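Local coordinates for protein polyhedrin (Antheraea mylitta cypovirus 4, PDB 5A9C) that forms the crystalline matrix of cypovirus polyhedra, the occlusion bodies that probably protect virus particles outside the insect host, at residues 49-62 and 169-183. Residues are numbered along the deposited sequence; the frame is centred on the assembly and turned at random.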
ATOM      1  N   GLY A  49     -29.501   4.176   8.069  1.00 27.22           N
ATOM      2  CA  GLY A  49     -29.234   5.149   9.111  1.00 26.26           C
ATOM      3  C   GLY A  49     -27.884   4.890   9.753  1.00 22.69           C
ATOM      4  O   GLY A  49     -27.384   5.703  10.533  1.00 27.39           O
ATOM      5  N   ARG A  50     -27.295   3.747   9.417  1.00 22.99           N
ATOM      6  CA  ARG A  50     -25.971   3.388   9.907  1.00 19.17           C
ATOM      7  C   ARG A  50     -24.896   4.098   9.092  1.00 18.87           C
ATOM      8  O   ARG A  50     -25.150   4.554   7.979  1.00 20.63           O
ATOM      9  CB  ARG A  50     -25.762   1.875   9.822  1.00 27.55           C
ATOM     10  CG  ARG A  50     -26.831   1.060  10.527  1.00 29.92           C
ATOM     11  CD  ARG A  50     -26.496  -0.422  10.505  1.00 32.47           C
ATOM     12  NE  ARG A  50     -26.608  -1.007  11.837  1.00 61.75           N
ATOM     13  CZ  ARG A  50     -25.590  -1.143  12.680  1.00 62.07           C
ATOM     14  NH1 ARG A  50     -24.374  -0.744  12.328  1.00 53.61           N
ATOM     15  NH2 ARG A  50     -25.787  -1.683  13.875  1.00 54.02           N
ATOM     16  N   TYR A  51     -23.699   4.188   9.663  1.00 21.67           N
ATOM     17  CA  TYR A  51     -22.550   4.790   8.996  1.00 22.90           C
ATOM     18  C   TYR A  51     -21.345   3.870   9.111  1.00 21.40           C
ATOM     19  O   TYR A  51     -21.248   3.067  10.041  1.00 19.72           O
ATOM     20  CB  TYR A  51     -22.188   6.133   9.640  1.00 21.14           C
ATOM     21  CG  TYR A  51     -23.095   7.294   9.288  1.00 18.33           C
ATOM     22  CD1 TYR A  51     -24.373   7.394   9.826  1.00 16.80           C
ATOM     23  CD2 TYR A  51     -22.661   8.305   8.436  1.00 21.59           C
ATOM     24  CE1 TYR A  51     -25.199   8.461   9.514  1.00 24.04           C
ATOM     25  CE2 TYR A  51     -23.480   9.380   8.122  1.00 17.84           C
ATOM     26  CZ  TYR A  51     -24.748   9.451   8.661  1.00 21.87           C
ATOM     27  OH  TYR A  51     -25.565  10.514   8.348  1.00 20.91           O
ATOM     28  N   LYS A  52     -20.424   3.989   8.164  1.00 22.52           N
ATOM     29  CA  LYS A  52     -19.126   3.339   8.286  1.00 22.57           C
ATOM     30  C   LYS A  52     -18.030   4.357   8.015  1.00 27.30           C
ATOM     31  O   LYS A  52     -18.087   5.097   7.033  1.00 25.43           O
ATOM     32  CB  LYS A  52     -19.000   2.146   7.337  1.00 22.53           C
ATOM     33  CG  LYS A  52     -17.701   1.374   7.524  1.00 22.54           C
ATOM     34  CD  LYS A  52     -17.806  -0.065   7.041  1.00 34.99           C
ATOM     35  CE  LYS A  52     -17.956  -0.155   5.533  1.00 35.51           C
ATOM     36  NZ  LYS A  52     -18.057  -1.577   5.079  1.00 30.76           N
ATOM     37  N   ALA A  53     -17.037   4.397   8.893  1.00 21.58           N
ATOM     38  CA  ALA A  53     -15.978   5.388   8.782  1.00 18.05           C
ATOM     39  C   ALA A  53     -14.647   4.755   8.397  1.00 26.90           C
ATOM     40  O   ALA A  53     -14.244   3.737   8.960  1.00 21.34           O
ATOM     41  CB  ALA A  53     -15.840   6.163  10.090  1.00 17.63           C
ATOM     42  N   PHE A  54     -13.984   5.358   7.417  1.00 18.62           N
ATOM     43  CA  PHE A  54     -12.614   5.006   7.076  1.00 17.46           C
ATOM     44  C   PHE A  54     -11.704   6.117   7.583  1.00 23.94           C
ATOM     45  O   PHE A  54     -11.631   7.196   6.993  1.00 16.55           O
ATOM     46  CB  PHE A  54     -12.465   4.807   5.568  1.00 16.20           C
ATOM     47  CG  PHE A  54     -13.378   3.751   5.013  1.00 14.27           C
ATOM     48  CD1 PHE A  54     -14.681   4.059   4.660  1.00 17.06           C
ATOM     49  CD2 PHE A  54     -12.945   2.442   4.876  1.00 20.66           C
ATOM     50  CE1 PHE A  54     -15.529   3.088   4.164  1.00 16.94           C
ATOM     51  CE2 PHE A  54     -13.789   1.468   4.381  1.00 17.18           C
ATOM     52  CZ  PHE A  54     -15.082   1.790   4.025  1.00 20.34           C
ATOM     53  N   ASP A  55     -11.021   5.837   8.688  1.00 16.98           N
ATOM     54  CA  ASP A  55     -10.287   6.842   9.448  1.00 18.72           C
ATOM     55  C   ASP A  55      -8.781   6.691   9.251  1.00 19.11           C
ATOM     56  O   ASP A  55      -8.191   5.696   9.673  1.00 22.07           O
ATOM     57  CB  ASP A  55     -10.636   6.685  10.927  1.00 17.27           C
ATOM     58  CG  ASP A  55     -10.131   7.828  11.780  1.00 16.82           C
ATOM     59  OD1 ASP A  55      -9.268   8.598  11.316  1.00 20.50           O
ATOM     60  OD2 ASP A  55     -10.603   7.939  12.929  1.00 25.60           O
ATOM     61  N   TYR A  56      -8.165   7.682   8.612  1.00 17.77           N
ATOM     62  CA  TYR A  56      -6.741   7.626   8.295  1.00 16.71           C
ATOM     63  C   TYR A  56      -5.954   8.676   9.069  1.00 15.45           C
ATOM     64  O   TYR A  56      -6.288   9.858   9.039  1.00 19.02           O
ATOM     65  CB  TYR A  56      -6.505   7.843   6.797  1.00 14.42           C
ATOM     66  CG  TYR A  56      -7.285   6.913   5.892  1.00 15.96           C
ATOM     67  CD1 TYR A  56      -8.559   7.248   5.458  1.00 13.95           C
ATOM     68  CD2 TYR A  56      -6.743   5.706   5.470  1.00 15.05           C
ATOM     69  CE1 TYR A  56      -9.277   6.410   4.630  1.00 17.11           C
ATOM     70  CE2 TYR A  56      -7.453   4.854   4.643  1.00 20.94           C
ATOM     71  CZ  TYR A  56      -8.722   5.212   4.226  1.00 19.40           C
ATOM     72  OH  TYR A  56      -9.435   4.374   3.403  1.00 20.30           O
ATOM     73  N   VAL A  57      -4.908   8.242   9.763  1.00 20.70           N
ATOM     74  CA  VAL A  57      -3.935   9.173  10.320  1.00 14.96           C
ATOM     75  C   VAL A  57      -2.589   8.955   9.638  1.00 17.35           C
ATOM     76  O   VAL A  57      -2.186   7.817   9.393  1.00 16.63           O
ATOM     77  CB  VAL A  57      -3.816   9.066  11.853  1.00 15.59           C
ATOM     78  CG1 VAL A  57      -5.156   9.377  12.504  1.00 16.83           C
ATOM     79  CG2 VAL A  57      -3.331   7.686  12.271  1.00 12.46           C
ATOM     80  N   PHE A  58      -1.908  10.053   9.328  1.00 15.73           N
ATOM     81  CA  PHE A  58      -0.714  10.025   8.487  1.00 17.68           C
ATOM     82  C   PHE A  58       0.036  11.345   8.620  1.00 16.84           C
ATOM     83  O   PHE A  58      -0.584  12.394   8.783  1.00 16.81           O
ATOM     84  CB  PHE A  58      -1.120   9.827   7.027  1.00 17.20           C
ATOM     85  CG  PHE A  58      -2.004  10.924   6.497  1.00 20.03           C
ATOM     86  CD1 PHE A  58      -3.355  10.954   6.809  1.00 20.09           C
ATOM     87  CD2 PHE A  58      -1.483  11.931   5.705  1.00 17.51           C
ATOM     88  CE1 PHE A  58      -4.170  11.965   6.333  1.00 16.14           C
ATOM     89  CE2 PHE A  58      -2.292  12.944   5.222  1.00 17.75           C
ATOM     90  CZ  PHE A  58      -3.640  12.958   5.537  1.00 17.46           C
ATOM     91  N   PRO A  59       1.373  11.299   8.540  1.00 15.83           N
ATOM     92  CA  PRO A  59       2.201  12.490   8.762  1.00 19.58           C
ATOM     93  C   PRO A  59       2.508  13.349   7.530  1.00 31.97           C
ATOM     94  O   PRO A  59       2.780  14.538   7.698  1.00 31.50           O
ATOM     95  CB  PRO A  59       3.501  11.901   9.310  1.00 23.87           C
ATOM     96  CG  PRO A  59       3.596  10.571   8.647  1.00 20.07           C
ATOM     97  CD  PRO A  59       2.174  10.062   8.530  1.00 17.23           C
ATOM     98  N   ASP A  60       2.475  12.779   6.328  1.00 18.40           N
ATOM     99  CA  ASP A  60       2.949  13.514   5.154  1.00 23.22           C
ATOM    100  C   ASP A  60       1.954  13.601   3.999  1.00 18.37           C
ATOM    101  O   ASP A  60       1.696  14.687   3.473  1.00 23.71           O
ATOM    102  CB  ASP A  60       4.273  12.927   4.661  1.00 23.51           C
ATOM    103  CG  ASP A  60       5.395  13.114   5.662  1.00 24.19           C
ATOM    104  OD1 ASP A  60       5.675  14.276   6.028  1.00 29.21           O
ATOM    105  OD2 ASP A  60       5.994  12.102   6.079  1.00 31.91           O
ATOM    106  N   TYR A  61       1.410  12.461   3.591  1.00 20.35           N
ATOM    107  CA  TYR A  61       0.453  12.440   2.493  1.00 19.37           C
ATOM    108  C   TYR A  61      -0.438  11.210   2.554  1.00 20.13           C
ATOM    109  O   TYR A  61      -0.069  10.178   3.117  1.00 18.46           O
ATOM    110  CB  TYR A  61       1.168  12.505   1.138  1.00 21.23           C
ATOM    111  CG  TYR A  61       2.085  11.332   0.883  1.00 27.58           C
ATOM    112  CD1 TYR A  61       1.613  10.174   0.275  1.00 29.89           C
ATOM    113  CD2 TYR A  61       3.419  11.376   1.264  1.00 25.92           C
ATOM    114  CE1 TYR A  61       2.449   9.095   0.051  1.00 29.89           C
ATOM    115  CE2 TYR A  61       4.262  10.303   1.043  1.00 31.68           C
ATOM    116  CZ  TYR A  61       3.771   9.165   0.438  1.00 37.21           C
ATOM    117  OH  TYR A  61       4.610   8.095   0.217  1.00 42.50           O
ATOM    118  N   LEU A  62      -1.619  11.333   1.968  1.00 18.13           N
ATOM    119  CA  LEU A  62      -2.572  10.240   1.940  1.00 15.75           C
ATOM    120  C   LEU A  62      -3.179  10.109   0.552  1.00 22.31           C
ATOM    121  O   LEU A  62      -3.714  11.074   0.008  1.00 18.58           O
ATOM    122  CB  LEU A  62      -3.678  10.480   2.970  1.00 17.50           C
ATOM    123  CG  LEU A  62      -4.855   9.502   2.945  1.00 20.54           C
ATOM    124  CD1 LEU A  62      -4.428   8.120   3.420  1.00 22.76           C
ATOM    125  CD2 LEU A  62      -6.001  10.031   3.794  1.00 18.54           C
ATOM    126  N   THR A 169      10.468  11.739   3.927  1.00 37.56           N
ATOM    127  CA  THR A 169       9.017  11.804   3.788  1.00 29.83           C
ATOM    128  C   THR A 169       8.441  10.473   3.315  1.00 34.93           C
ATOM    129  O   THR A 169       7.423  10.007   3.824  1.00 48.60           O
ATOM    130  CB  THR A 169       8.604  12.915   2.804  1.00 38.99           C
ATOM    131  OG1 THR A 169       8.920  14.193   3.367  1.00 39.39           O
ATOM    132  CG2 THR A 169       7.112  12.846   2.516  1.00 38.84           C
ATOM    133  N   LEU A 170       9.101   9.866   2.337  1.00 37.78           N
ATOM    134  CA  LEU A 170       8.659   8.592   1.783  1.00 35.29           C
ATOM    135  C   LEU A 170       8.680   7.488   2.838  1.00 44.53           C
ATOM    136  O   LEU A 170       7.721   6.727   2.974  1.00 41.15           O
ATOM    137  CB  LEU A 170       9.534   8.214   0.583  1.00 36.06           C
ATOM    138  CG  LEU A 170       9.261   6.898  -0.148  1.00 36.71           C
ATOM    139  CD1 LEU A 170       9.827   5.728   0.634  1.00 54.03           C
ATOM    140  CD2 LEU A 170       7.770   6.714  -0.399  1.00 47.07           C
ATOM    141  N   THR A 171       9.775   7.411   3.587  1.00 36.45           N
ATOM    142  CA  THR A 171       9.960   6.355   4.579  1.00 35.46           C
ATOM    143  C   THR A 171       9.257   6.664   5.898  1.00 34.07           C
ATOM    144  O   THR A 171       8.971   5.761   6.685  1.00 45.28           O
ATOM    145  CB  THR A 171      11.456   6.109   4.853  1.00 39.38           C
ATOM    146  OG1 THR A 171      12.048   7.301   5.386  1.00 37.07           O
ATOM    147  CG2 THR A 171      12.174   5.731   3.570  1.00 29.33           C
ATOM    148  N   ASN A 172       8.979   7.941   6.132  1.00 35.20           N
ATOM    149  CA  ASN A 172       8.364   8.385   7.379  1.00 37.99           C
ATOM    150  C   ASN A 172       6.841   8.292   7.346  1.00 47.32           C
ATOM    151  O   ASN A 172       6.184   8.291   8.389  1.00 28.99           O
ATOM    152  CB  ASN A 172       8.786   9.826   7.676  1.00 50.68           C
ATOM    153  CG  ASN A 172       8.133  10.383   8.919  1.00 46.71           C
ATOM    154  OD1 ASN A 172       7.049  10.963   8.860  1.00 63.09           O
ATOM    155  ND2 ASN A 172       8.796  10.221  10.057  1.00 52.43           N
ATOM    156  N   ASN A 173       6.286   8.209   6.143  1.00 29.03           N
ATOM    157  CA  ASN A 173       4.840   8.268   5.967  1.00 26.80           C
ATOM    158  C   ASN A 173       4.128   6.922   6.115  1.00 24.47           C
ATOM    159  O   ASN A 173       3.875   6.229   5.129  1.00 27.29           O
ATOM    160  CB  ASN A 173       4.494   8.912   4.623  1.00 29.22           C
ATOM    161  CG  ASN A 173       3.013   9.190   4.476  1.00 20.24           C
ATOM    162  OD1 ASN A 173       2.462  10.053   5.159  1.00 27.42           O
ATOM    163  ND2 ASN A 173       2.361   8.462   3.579  1.00 25.04           N
ATOM    164  N   ILE A 174       3.801   6.564   7.354  1.00 22.52           N
ATOM    165  CA  ILE A 174       3.027   5.359   7.622  1.00 20.20           C
ATOM    166  C   ILE A 174       1.560   5.717   7.824  1.00 26.55           C
ATOM    167  O   ILE A 174       1.189   6.290   8.851  1.00 17.59           O
ATOM    168  CB  ILE A 174       3.540   4.615   8.878  1.00 17.52           C
ATOM    169  CG1 ILE A 174       4.972   4.118   8.663  1.00 28.78           C
ATOM    170  CG2 ILE A 174       2.617   3.459   9.229  1.00 15.01           C
ATOM    171  CD1 ILE A 174       5.532   3.344   9.847  1.00 24.47           C
ATOM    172  N   VAL A 175       0.732   5.390   6.838  1.00 22.65           N
ATOM    173  CA  VAL A 175      -0.702   5.632   6.929  1.00 24.44           C
ATOM    174  C   VAL A 175      -1.363   4.579   7.813  1.00 29.02           C
ATOM    175  O   VAL A 175      -1.216   3.378   7.582  1.00 18.44           O
ATOM    176  CB  VAL A 175      -1.372   5.626   5.537  1.00 23.84           C
ATOM    177  CG1 VAL A 175      -2.881   5.780   5.672  1.00 19.93           C
ATOM    178  CG2 VAL A 175      -0.793   6.731   4.664  1.00 22.36           C
ATOM    179  N   CYS A 176      -2.086   5.036   8.830  1.00 20.08           N
ATOM    180  CA  CYS A 176      -2.741   4.130   9.763  1.00 19.36           C
ATOM    181  C   CYS A 176      -4.255   4.204   9.622  1.00 21.50           C
ATOM    182  O   CYS A 176      -4.889   5.113  10.159  1.00 18.32           O
ATOM    183  CB  CYS A 176      -2.332   4.464  11.196  1.00 17.04           C
ATOM    184  SG  CYS A 176      -0.558   4.443  11.457  1.00 20.57           S
ATOM    185  N   PRO A 177      -4.836   3.248   8.885  1.00 19.23           N
ATOM    186  CA  PRO A 177      -6.279   3.184   8.637  1.00 23.16           C
ATOM    187  C   PRO A 177      -7.033   2.415   9.713  1.00 17.05           C
ATOM    188  O   PRO A 177      -6.538   1.411  10.230  1.00 26.80           O
ATOM    189  CB  PRO A 177      -6.375   2.410   7.311  1.00 21.67           C
ATOM    190  CG  PRO A 177      -4.952   2.236   6.824  1.00 20.68           C
ATOM    191  CD  PRO A 177      -4.106   2.284   8.049  1.00 16.98           C
ATOM    192  N   ASN A 178      -8.224   2.897  10.046  1.00 19.61           N
ATOM    193  CA  ASN A 178      -9.177   2.128  10.833  1.00 25.65           C
ATOM    194  C   ASN A 178     -10.560   2.200  10.209  1.00 26.47           C
ATOM    195  O   ASN A 178     -10.967   3.239   9.687  1.00 24.68           O
ATOM    196  CB  ASN A 178      -9.225   2.607  12.282  1.00 32.74           C
ATOM    197  CG  ASN A 178      -8.261   1.855  13.171  1.00 41.68           C
ATOM    198  OD1 ASN A 178      -8.487   0.689  13.501  1.00 34.02           O
ATOM    199  ND2 ASN A 178      -7.180   2.516  13.564  1.00 33.99           N
ATOM    200  N   VAL A 179     -11.279   1.085  10.252  1.00 23.30           N
ATOM    201  CA  VAL A 179     -12.646   1.055   9.763  1.00 24.27           C
ATOM    202  C   VAL A 179     -13.570   0.911  10.959  1.00 28.49           C
ATOM    203  O   VAL A 179     -13.433  -0.020  11.753  1.00 22.26           O
ATOM    204  CB  VAL A 179     -12.876  -0.100   8.776  1.00 28.46           C
ATOM    205  CG1 VAL A 179     -14.275  -0.022   8.191  1.00 23.36           C
ATOM    206  CG2 VAL A 179     -11.832  -0.062   7.672  1.00 27.44           C
ATOM    207  N   ILE A 180     -14.500   1.849  11.095  1.00 26.84           N
ATOM    208  CA  ILE A 180     -15.378   1.886  12.252  1.00 18.32           C
ATOM    209  C   ILE A 180     -16.838   1.887  11.828  1.00 28.69           C
ATOM    210  O   ILE A 180     -17.244   2.665  10.964  1.00 22.29           O
ATOM    211  CB  ILE A 180     -15.093   3.125  13.113  1.00 35.89           C
ATOM    212  CG1 ILE A 180     -13.597   3.205  13.422  1.00 36.64           C
ATOM    213  CG2 ILE A 180     -15.920   3.094  14.395  1.00 25.89           C
ATOM    214  CD1 ILE A 180     -13.197   4.440  14.161  1.00 39.04           C
ATOM    215  N   GLU A 181     -17.618   1.001  12.439  1.00 25.83           N
ATOM    216  CA  GLU A 181     -19.045   0.910  12.166  1.00 24.49           C
ATOM    217  C   GLU A 181     -19.843   1.623  13.251  1.00 27.62           C
ATOM    218  O   GLU A 181     -19.592   1.435  14.440  1.00 25.26           O
ATOM    219  CB  GLU A 181     -19.477  -0.556  12.072  1.00 31.33           C
ATOM    220  CG  GLU A 181     -18.831  -1.318  10.922  1.00 37.36           C
ATOM    221  CD  GLU A 181     -19.225  -2.783  10.899  1.00 40.94           C
ATOM    222  OE1 GLU A 181     -19.577  -3.323  11.969  1.00 55.42           O
ATOM    223  OE2 GLU A 181     -19.184  -3.395   9.810  1.00 64.82           O
ATOM    224  N   PHE A 182     -20.795   2.449  12.832  1.00 21.18           N
ATOM    225  CA  PHE A 182     -21.660   3.166  13.759  1.00 25.43           C
ATOM    226  C   PHE A 182     -23.113   2.764  13.543  1.00 25.36           C
ATOM    227  O   PHE A 182     -23.559   2.610  12.405  1.00 23.61           O
ATOM    228  CB  PHE A 182     -21.518   4.678  13.566  1.00 19.37           C
ATOM    229  CG  PHE A 182     -20.120   5.189  13.771  1.00 16.95           C
ATOM    230  CD1 PHE A 182     -19.231   5.259  12.710  1.00 25.48           C
ATOM    231  CD2 PHE A 182     -19.699   5.610  15.021  1.00 19.99           C
ATOM    232  CE1 PHE A 182     -17.947   5.736  12.895  1.00 32.54           C
ATOM    233  CE2 PHE A 182     -18.416   6.084  15.212  1.00 25.76           C
ATOM    234  CZ  PHE A 182     -17.539   6.150  14.147  1.00 23.56           C
ATOM    235  N   ASN A 183     -23.850   2.599  14.637  1.00 20.90           N
ATOM    236  CA  ASN A 183     -25.263   2.237  14.556  1.00 21.80           C
ATOM    237  C   ASN A 183     -26.144   3.412  14.143  1.00 20.13           C
ATOM    238  O   ASN A 183     -27.108   3.243  13.401  1.00 26.65           O
ATOM    239  CB  ASN A 183     -25.751   1.662  15.890  1.00 32.87           C
ATOM    240  CG  ASN A 183     -25.030   0.385  16.275  1.00 36.27           C
ATOM    241  OD1 ASN A 183     -24.584  -0.374  15.414  1.00 39.54           O
ATOM    242  ND2 ASN A 183     -24.910   0.142  17.576  1.00 39.05           N
TER
HETATM  243  O   HOH W   1     -19.080  -3.580   6.702  1.00 44.35           O
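Asn173 lays its amide over one face of the Tyr61 ring. Its ND2 sits 3.4 Å above the ring plane, over the centre, while Thr169 CG2 lies at the ring edge. Both residues lie just past the end of an antiparallel strand pair, 51-58 with 176-182, to which Phe182, Ala53, Tyr56 and Pro177 belong. The Phe182 ring meets Ala53 CB in its own plane, CE1 to CB 3.5 Å. The Tyr56 ring has Val175 CG1 at its edge, and Pro177 CB approaches it obliquely.

Strand 176-182 borders the six-stranded sheet of the chain. Tyr51, Ala53, Asp55 and Val57 form hydrogen-bonded pairs with Phe182, Ile180, Asn178 and Cys176. Each pair has two backbone bonds, among them Ala53 N to Ile180 O at 2.7 Å. Their side chains share one sheet face. Helix 185-195 covers its Tyr51, Ile180 and Phe182 end, and the second subunit packs on Val57 and Cys176. There Asp55 forms a salt bridge with Arg39 and a hydrogen bond with Tyr191. On the other face, Val179 CG1 touches Lys52 CD at 3.7 Å. A water bridges Lys52 NZ and Glu181 OE2; NZ also bonds to the carbonyl of Leu72.

Past the strands, Asn173 follows helix 165-172 and centres an inverse gamma turn. With CG anti to the backbone N (chi1 -171°), its amide reaches the loop at 59-60 and the start of strand 61-66. ND2 donates to Tyr61 O at 3.0 Å. Asn173 OD1 accepts from Asp60 N at 3.0 Å and Tyr61 N at 3.1 Å, both from the same face of the amide, Tyr61 N well above the plane and Asp60 N only tilted from it.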